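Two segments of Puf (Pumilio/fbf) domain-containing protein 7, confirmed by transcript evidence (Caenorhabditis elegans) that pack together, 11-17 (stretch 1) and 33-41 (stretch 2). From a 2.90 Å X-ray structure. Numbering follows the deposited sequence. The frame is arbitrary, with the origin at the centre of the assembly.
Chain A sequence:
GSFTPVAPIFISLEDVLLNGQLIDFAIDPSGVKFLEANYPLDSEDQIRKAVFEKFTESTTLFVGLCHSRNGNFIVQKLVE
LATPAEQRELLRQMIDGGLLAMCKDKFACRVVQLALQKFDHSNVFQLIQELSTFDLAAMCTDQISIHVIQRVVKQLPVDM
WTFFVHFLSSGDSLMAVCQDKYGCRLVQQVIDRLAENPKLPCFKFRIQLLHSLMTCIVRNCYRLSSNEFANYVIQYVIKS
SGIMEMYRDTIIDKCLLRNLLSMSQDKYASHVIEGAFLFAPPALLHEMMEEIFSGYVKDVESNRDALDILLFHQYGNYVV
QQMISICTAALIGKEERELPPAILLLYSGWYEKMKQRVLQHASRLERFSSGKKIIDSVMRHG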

# COMPACT_ATOMS: atom_id res chain seq x y z
N ILE A 11 -15.33 -33.93 -26.95
CA ILE A 11 -14.79 -33.86 -28.31
C ILE A 11 -13.34 -33.36 -28.30
O ILE A 11 -12.86 -32.89 -27.27
CB ILE A 11 -15.71 -33.02 -29.24
CG1 ILE A 11 -16.85 -33.91 -29.76
CG2 ILE A 11 -14.93 -32.41 -30.40
CD1 ILE A 11 -17.74 -33.25 -30.82
N SER A 12 -12.64 -33.49 -29.42
CA SER A 12 -11.19 -33.24 -29.48
C SER A 12 -10.78 -31.77 -29.63
O SER A 12 -11.45 -30.98 -30.29
CB SER A 12 -10.56 -34.04 -30.62
OG SER A 12 -9.20 -33.67 -30.80
N LEU A 13 -9.65 -31.42 -29.03
CA LEU A 13 -9.05 -30.12 -29.28
C LEU A 13 -8.69 -30.03 -30.75
O LEU A 13 -8.95 -29.02 -31.40
CB LEU A 13 -7.78 -29.95 -28.45
CG LEU A 13 -7.06 -28.60 -28.63
CD1 LEU A 13 -7.96 -27.47 -28.16
CD2 LEU A 13 -5.73 -28.59 -27.89
N GLU A 14 -8.10 -31.10 -31.27
CA GLU A 14 -7.77 -31.15 -32.68
C GLU A 14 -9.02 -30.91 -33.52
O GLU A 14 -8.97 -30.18 -34.51
CB GLU A 14 -7.15 -32.50 -33.02
CG GLU A 14 -6.58 -32.55 -34.43
CD GLU A 14 -6.06 -33.93 -34.80
OE1 GLU A 14 -6.42 -34.91 -34.11
OE2 GLU A 14 -5.30 -34.04 -35.78
N ASP A 15 -10.13 -31.52 -33.12
CA ASP A 15 -11.39 -31.32 -33.82
C ASP A 15 -11.79 -29.85 -33.85
O ASP A 15 -12.19 -29.34 -34.90
CB ASP A 15 -12.50 -32.16 -33.17
CG ASP A 15 -12.72 -33.51 -33.85
OD1 ASP A 15 -12.08 -33.76 -34.91
OD2 ASP A 15 -13.54 -34.31 -33.35
N VAL A 16 -11.67 -29.17 -32.71
CA VAL A 16 -12.04 -27.76 -32.58
C VAL A 16 -11.19 -26.88 -33.48
O VAL A 16 -11.69 -26.01 -34.18
CB VAL A 16 -11.82 -27.28 -31.13
CG1 VAL A 16 -12.21 -25.81 -30.99
CG2 VAL A 16 -12.60 -28.14 -30.16
N LEU A 17 -9.89 -27.11 -33.41
CA LEU A 17 -8.94 -26.41 -34.25
C LEU A 17 -9.29 -26.55 -35.72
O LEU A 17 -9.46 -25.56 -36.42
CB LEU A 17 -7.54 -26.97 -33.98
CG LEU A 17 -6.43 -26.68 -34.98
CD1 LEU A 17 -6.04 -25.20 -34.96
CD2 LEU A 17 -5.24 -27.56 -34.65
N LYS A 33 -13.10 -23.27 -20.68
CA LYS A 33 -12.77 -24.31 -19.71
C LYS A 33 -12.31 -25.57 -20.43
O LYS A 33 -11.33 -26.20 -20.04
CB LYS A 33 -13.97 -24.60 -18.80
CG LYS A 33 -14.24 -23.49 -17.79
CD LYS A 33 -15.58 -23.66 -17.08
CE LYS A 33 -15.86 -22.48 -16.15
NZ LYS A 33 -17.19 -22.55 -15.47
N PHE A 34 -13.02 -25.92 -21.51
CA PHE A 34 -12.59 -26.99 -22.39
C PHE A 34 -11.14 -26.75 -22.80
O PHE A 34 -10.26 -27.55 -22.49
CB PHE A 34 -13.48 -27.05 -23.64
CG PHE A 34 -13.07 -28.12 -24.64
CD1 PHE A 34 -11.80 -28.67 -24.63
CD2 PHE A 34 -13.98 -28.56 -25.59
CE1 PHE A 34 -11.44 -29.64 -25.55
CE2 PHE A 34 -13.62 -29.54 -26.51
CZ PHE A 34 -12.34 -30.08 -26.48
N LEU A 35 -10.91 -25.65 -23.49
CA LEU A 35 -9.60 -25.31 -24.01
C LEU A 35 -8.49 -25.47 -22.97
O LEU A 35 -7.46 -26.07 -23.26
CB LEU A 35 -9.62 -23.89 -24.58
CG LEU A 35 -10.48 -23.71 -25.83
CD1 LEU A 35 -10.44 -22.28 -26.33
CD2 LEU A 35 -10.01 -24.64 -26.91
N GLU A 36 -8.70 -24.94 -21.77
CA GLU A 36 -7.70 -24.98 -20.70
C GLU A 36 -7.35 -26.39 -20.26
O GLU A 36 -6.17 -26.76 -20.15
CB GLU A 36 -8.20 -24.22 -19.48
CG GLU A 36 -8.27 -22.73 -19.66
CD GLU A 36 -8.99 -22.06 -18.50
OE1 GLU A 36 -10.00 -22.64 -18.03
OE2 GLU A 36 -8.54 -20.98 -18.05
N ALA A 37 -8.39 -27.17 -19.98
CA ALA A 37 -8.24 -28.55 -19.51
C ALA A 37 -7.26 -29.35 -20.37
O ALA A 37 -6.25 -29.85 -19.87
CB ALA A 37 -9.60 -29.24 -19.48
N ASN A 38 -7.57 -29.45 -21.66
CA ASN A 38 -6.79 -30.29 -22.56
C ASN A 38 -5.85 -29.52 -23.47
O ASN A 38 -5.62 -29.91 -24.61
CB ASN A 38 -7.72 -31.18 -23.38
CG ASN A 38 -9.01 -30.49 -23.72
OD1 ASN A 38 -9.04 -29.28 -23.93
ND2 ASN A 38 -10.11 -31.24 -23.74
N TYR A 39 -5.32 -28.41 -22.97
CA TYR A 39 -4.21 -27.77 -23.64
C TYR A 39 -2.97 -28.58 -23.29
O TYR A 39 -2.59 -28.68 -22.12
CB TYR A 39 -4.06 -26.30 -23.21
CG TYR A 39 -2.95 -25.56 -23.92
CD1 TYR A 39 -3.07 -25.21 -25.26
CD2 TYR A 39 -1.78 -25.21 -23.25
CE1 TYR A 39 -2.05 -24.53 -25.91
CE2 TYR A 39 -0.76 -24.53 -23.89
CZ TYR A 39 -0.90 -24.19 -25.22
OH TYR A 39 0.12 -23.52 -25.86
N PRO A 40 -2.36 -29.21 -24.29
CA PRO A 40 -1.19 -30.07 -24.08
C PRO A 40 -0.11 -29.41 -23.23
O PRO A 40 0.21 -28.22 -23.41
CB PRO A 40 -0.69 -30.35 -25.51
CG PRO A 40 -1.45 -29.40 -26.40
CD PRO A 40 -2.74 -29.14 -25.71
N LEU A 41 0.45 -30.19 -22.31
CA LEU A 41 1.52 -29.73 -21.44
C LEU A 41 2.86 -29.95 -22.11
O LEU A 41 3.85 -29.28 -21.80
CB LEU A 41 1.46 -30.46 -20.09
CG LEU A 41 0.27 -30.12 -19.19
CD1 LEU A 41 -1.07 -30.56 -19.81
CD2 LEU A 41 0.44 -30.74 -17.81

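Two helical segments meet here near the start of one and the end of the other. Helix 13-17 runs on later in the chain, whereas helix 33-37 begins earlier and gives way to loop at Asn38. Their N-to-C directions differ by 126°, and their axes come no closer than 11.3 Å, so side chains must bridge the gap. The nearest pair of CA atoms is Leu13 CA and Asn38 CA, 7.1 Å apart, which places the closest backbone approach just after helix 33-37 ends. Only 298 Å² is buried, both sides summed, and no hydrogen bond across the stretches is found. The contact therefore rests on van der Waals packing.

Along stretch 2, Lys33 comes first and stays clear of stretch 1, its side chain no nearer than 11.5 Å. Its backbone still serves the helix, with Ala37 N donating to Lys33 O at 3.1 Å.

Phe34 makes the first contact. Its CA-to-CB bond points toward stretch 1, and with chi1 at 179° (t) the ring reaches the segment leading into helix 13-17. Phe34 CZ lies 3.0 Å from Ile11 O, a tight approach of a ring carbon to a carbonyl oxygen, oblique to the ring. The same CZ is 3.9 Å from Ser12 C, which sits at the ring edge near its plane, and 3.9 Å from Leu13 N. One turn into the helix, Val16 CG2 meets Phe34 CE2 at 4.0 Å, an apolar contact from a side chain whose CA-to-CB bond also points toward its partner.

The backbone touched by this ring is held by local bonds. Ser12 occupies the N-cap position, and its OG accepts from Glu14 N at 2.8 Å and from Asp15 N at 3.3 Å. Both bonds are weak, the first having an N-H...acceptor angle of only 117°, but they offer an acceptor to amides that the helix start leaves without a preceding turn. Val16 N donates to Ser12 O at 3.0 Å.

Leu35 leaves its backbone sideways, yet the end of its side chain comes nearer: Leu35 CD2 packs against Leu13 CD1 at 3.7 Å, methyl to methyl, with both residues buried. Glu36 and Ala37 follow without touching stretch 1.

At Asn38 the phi/psi values of -104/34 mark the departure from the helix, and Asn38 N retains a weak bond to Phe34 O at 3.4 Å. Its backbone oxygen meets stretch 1, Asn38 O lying 3.5 Å from Leu13 CD2; a methyl carbon cannot donate a conventional hydrogen bond, so this is simple packing.

Tyr39 directs its CA-to-CB bond away. Pro40 returns to the contact, its CD resting 3.7 Å from Leu13 CD2, before Leu41 passes out of reach. Leu13 thus gathers contacts from Phe34, Leu35, Asn38 and Pro40, and its 92 Å² of covered area is the largest of any residue here.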